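Local structure of hypothetical protein ST1625 (Sulfolobus tokodaii, 1WY6) at residues Ser126-Ile131 / Thr145-Glu150. The protein is of unknown function but folds as an archaeal helical repeat protein, built from successive helices and no strands. Sequence-based numbering, arbitrary orientation.
Sequences SILVAI and TTLLIE
Leu-128 and Leu-147 meet at the heart of an antiparallel helical hairpin, formed by neighbouring helices 125-137 and 141-153 in a helical repeat fold. The axes of the two six-residue segments approach to 8.5 Å. Their N-to-C directions differ by 160°. The CA atoms of Leu-128 and Leu-147 are 5.6 Å apart, which sets these two residues level across the contact. No hydrogen bond joins the segments; the closest approaches are all between carbon atoms, and the two sides together bury 292 Å².

Among the leucine contacts, both residues direct CB at the opposite helix, and CD2 of Leu-128 touches CD2 of Leu-147 at 3.6 Å. The other branch of Leu-147 reaches Ile-131, its CD1 lying 3.6 Å from CG2, the methyl that stands anti to the backbone N of Ile-131. Ile-117 of helix 107-117 touches Leu-128, Ile-131 and Leu-147, tying the hairpin to the preceding helix. A looser contact pairs CG2 of Val-129 with CD2 of Leu-148 at 4.1 Å; Leu-148 also packs on Ala-159 and Val-163 of helix 157-164.

The remaining contact uses the aliphatic part of an acidic residue. With CG of Glu-150 anti to its backbone N (chi1 178°), that methylene lies 3.5 Å from CD1 of Leu-128, while the bend at chi2 (64°) turns CD, the carboxylate carbon, away, leaving it farther than CG from this methyl.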
loop_
_atom_site.group_PDB
_atom_site.type_symbol
_atom_site.label_atom_id
_atom_site.label_comp_id
_atom_site.label_asym_id
_atom_site.label_seq_id
_atom_site.Cartn_x
_atom_site.Cartn_y
_atom_site.Cartn_z
ATOM N N SER A 126 -1.813 15.496 1.930
ATOM C CA SER A 126 -0.953 14.714 1.040
ATOM C C SER A 126 -1.631 13.424 0.588
ATOM O O SER A 126 -1.637 13.091 -0.599
ATOM C CB SER A 126 0.374 14.391 1.731
ATOM O OG SER A 126 0.161 13.685 2.937
ATOM N N ILE A 127 -2.206 12.704 1.537
ATOM C CA ILE A 127 -2.894 11.463 1.229
ATOM C C ILE A 127 -4.093 11.732 0.306
ATOM O O ILE A 127 -4.286 11.025 -0.688
ATOM C CB ILE A 127 -3.312 10.753 2.549
ATOM C CG1 ILE A 127 -2.046 10.250 3.261
ATOM C CG2 ILE A 127 -4.237 9.582 2.252
ATOM C CD1 ILE A 127 -2.227 9.842 4.720
ATOM N N LEU A 128 -4.885 12.759 0.610
ATOM C CA LEU A 128 -6.026 13.103 -0.242
ATOM C C LEU A 128 -5.524 13.371 -1.662
ATOM O O LEU A 128 -6.150 12.968 -2.645
ATOM C CB LEU A 128 -6.733 14.358 0.274
ATOM C CG LEU A 128 -7.484 14.279 1.603
ATOM C CD1 LEU A 128 -7.851 15.681 2.056
ATOM C CD2 LEU A 128 -8.728 13.420 1.444
ATOM N N VAL A 129 -4.387 14.055 -1.761
ATOM C CA VAL A 129 -3.813 14.372 -3.062
ATOM C C VAL A 129 -3.327 13.125 -3.804
ATOM O O VAL A 129 -3.547 12.996 -5.010
ATOM C CB VAL A 129 -2.639 15.365 -2.933
ATOM C CG1 VAL A 129 -1.863 15.424 -4.233
ATOM C CG2 VAL A 129 -3.171 16.750 -2.588
ATOM N N ALA A 130 -2.668 12.220 -3.084
ATOM C CA ALA A 130 -2.158 10.989 -3.671
ATOM C C ALA A 130 -3.301 10.179 -4.288
ATOM O O ALA A 130 -3.242 9.828 -5.461
ATOM C CB ALA A 130 -1.420 10.159 -2.610
ATOM N N ILE A 131 -4.343 9.904 -3.506
ATOM C CA ILE A 131 -5.495 9.138 -3.997
ATOM C C ILE A 131 -6.264 9.859 -5.111
ATOM O O ILE A 131 -6.723 9.230 -6.069
ATOM C CB ILE A 131 -6.494 8.787 -2.847
ATOM C CG1 ILE A 131 -5.888 7.743 -1.904
ATOM C CG2 ILE A 131 -7.784 8.208 -3.424
ATOM C CD1 ILE A 131 -4.817 8.259 -0.993
ATOM N N THR A 145 -11.726 15.090 -7.975
ATOM C CA THR A 145 -11.985 16.499 -7.688
ATOM C C THR A 145 -12.458 16.707 -6.255
ATOM O O THR A 145 -11.969 17.582 -5.549
ATOM C CB THR A 145 -13.055 17.080 -8.653
ATOM O OG1 THR A 145 -12.497 17.218 -9.964
ATOM C CG2 THR A 145 -13.538 18.434 -8.163
ATOM N N THR A 146 -13.414 15.894 -5.834
ATOM C CA THR A 146 -13.946 15.989 -4.489
ATOM C C THR A 146 -12.817 15.973 -3.465
ATOM O O THR A 146 -12.852 16.726 -2.491
ATOM C CB THR A 146 -14.907 14.823 -4.209
ATOM O OG1 THR A 146 -15.997 14.883 -5.137
ATOM C CG2 THR A 146 -15.453 14.893 -2.779
ATOM N N LEU A 147 -11.822 15.117 -3.697
ATOM C CA LEU A 147 -10.673 14.986 -2.803
ATOM C C LEU A 147 -9.757 16.205 -2.857
ATOM O O LEU A 147 -9.351 16.723 -1.819
ATOM C CB LEU A 147 -9.880 13.712 -3.142
ATOM C CG LEU A 147 -10.579 12.390 -2.791
ATOM C CD1 LEU A 147 -9.741 11.192 -3.234
ATOM C CD2 LEU A 147 -10.802 12.341 -1.289
ATOM N N LEU A 148 -9.429 16.662 -4.062
ATOM C CA LEU A 148 -8.575 17.838 -4.204
ATOM C C LEU A 148 -9.252 19.050 -3.580
ATOM O O LEU A 148 -8.583 19.943 -3.074
ATOM C CB LEU A 148 -8.261 18.119 -5.677
ATOM C CG LEU A 148 -7.215 17.198 -6.320
ATOM C CD1 LEU A 148 -6.996 17.600 -7.782
ATOM C CD2 LEU A 148 -5.916 17.277 -5.536
ATOM N N ILE A 149 -10.580 19.082 -3.623
ATOM C CA ILE A 149 -11.326 20.183 -3.028
ATOM C C ILE A 149 -11.126 20.110 -1.516
ATOM O O ILE A 149 -10.872 21.125 -0.869
ATOM C CB ILE A 149 -12.840 20.104 -3.372
ATOM C CG1 ILE A 149 -13.060 20.522 -4.830
ATOM C CG2 ILE A 149 -13.641 21.000 -2.435
ATOM C CD1 ILE A 149 -14.489 20.389 -5.304
ATOM N N GLU A 150 -11.227 18.901 -0.962
ATOM C CA GLU A 150 -11.027 18.702 0.470
ATOM C C GLU A 150 -9.588 19.033 0.872
ATOM O O GLU A 150 -9.352 19.601 1.935
ATOM C CB GLU A 150 -11.352 17.260 0.869
ATOM C CG GLU A 150 -11.105 16.976 2.348
ATOM C CD GLU A 150 -12.008 17.786 3.274
ATOM O OE1 GLU A 150 -11.653 17.928 4.462
ATOM O OE2 GLU A 150 -13.071 18.271 2.823
#